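Local coordinates for ketosynthase (Streptomyces sp. MSC090213JE08, PDB 6KXF) that forms the ishigamide ketosynthase/chain length factor with its partner and probably extends acyl chains on acyl carrier protein by decarboxylative condensation with malonyl units, at the interface of chains A and B. Sequence-based numbering; all coordinates share one arbitrary frame. Chains: chain A, Ketosynthase; chain B, Ketosynthase.

The interface of chains A and B. Residues chain A 137, 140-141; chain B 218-219.
A:Arg141 reaches across to the backbone of chain B, where its guanidinium NH1 donates a hydrogen bond to the carbonyl O of B:Ala219 at 3.1 Å. The bond is moderately bent, 143° at the hydrogen. The acceptor lies close to the guanidinium plane, whereas the donor stands well above the carbonyl plane, 48° out of it and off the lone pairs; this geometry suggests a bond of modest strength. A bend at chi3 (-71°) turns the guanidinium back towards the preceding helix, and the O of A:Pro137 comes over the centre of one guanidinium face, 3.8 Å above the plane. That carbonyl may help fix the tilt of the group by a favourable electrostatic contact.

Nearer the backbone of the same side chain, CG of A:Arg141 packs against CB of B:Ala219 at 3.8 Å. The methyl CG2 of B:Thr218 lies anti to the backbone N, which turns it towards chain A. It meets CB of A:Ala140 at 3.7 Å and CA of A:Pro137 at 3.8 Å. The proline ring in turn brings CB to 3.4 Å from the O of B:Thr218, a van der Waals contact.

The patch is small, hiding 123 Å², and joins the short helix 137-140 of chain A and its following loop to the C-terminal end of helix 210-218 in chain B and the loop residue B:Ala219 after it, away from the central sheets of the two thiolase-like subunits of the ketosynthase/chain length factor heterodimer.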
loop_
_atom_site.group_PDB
_atom_site.type_symbol
_atom_site.label_atom_id
_atom_site.label_comp_id
_atom_site.label_asym_id
_atom_site.label_seq_id
_atom_site.Cartn_x
_atom_site.Cartn_y
_atom_site.Cartn_z
ATOM N N PRO A 137 4.644 10.306 -22.720
ATOM C CA PRO A 137 5.481 10.627 -21.568
ATOM C C PRO A 137 4.772 11.274 -20.361
ATOM O O PRO A 137 5.223 11.087 -19.219
ATOM C CB PRO A 137 6.487 11.642 -22.158
ATOM C CG PRO A 137 6.552 11.316 -23.634
ATOM C CD PRO A 137 5.141 10.906 -23.981
ATOM N N ALA A 140 3.286 8.414 -18.438
ATOM C CA ALA A 140 4.293 7.537 -17.846
ATOM C C ALA A 140 4.946 8.200 -16.637
ATOM O O ALA A 140 5.286 7.508 -15.708
ATOM C CB ALA A 140 5.331 7.123 -18.854
ATOM N N ARG A 141 5.101 9.531 -16.655
ATOM C CA ARG A 141 5.755 10.222 -15.544
ATOM C C ARG A 141 4.903 10.241 -14.259
ATOM O O ARG A 141 5.435 10.534 -13.156
ATOM C CB ARG A 141 6.153 11.641 -15.966
ATOM C CG ARG A 141 7.495 11.657 -16.683
ATOM C CD ARG A 141 8.239 12.977 -16.803
ATOM N NE ARG A 141 7.592 13.886 -17.716
ATOM C CZ ARG A 141 7.775 13.936 -19.033
ATOM N NH1 ARG A 141 8.810 13.351 -19.613
ATOM N NH2 ARG A 141 6.889 14.590 -19.761
ATOM N N THR B 218 9.881 5.783 -21.873
ATOM C CA THR B 218 8.802 6.699 -22.233
ATOM C C THR B 218 8.928 8.026 -21.475
ATOM O O THR B 218 8.641 9.076 -22.033
ATOM C CB THR B 218 7.414 6.107 -21.958
ATOM O OG1 THR B 218 7.294 4.835 -22.590
ATOM C CG2 THR B 218 6.295 7.001 -22.433
ATOM N N ALA B 219 9.367 7.962 -20.216
ATOM C CA ALA B 219 9.484 9.126 -19.314
ATOM C C ALA B 219 10.752 9.963 -19.580
ATOM O O ALA B 219 10.871 11.055 -19.064
ATOM C CB ALA B 219 9.497 8.644 -17.876
#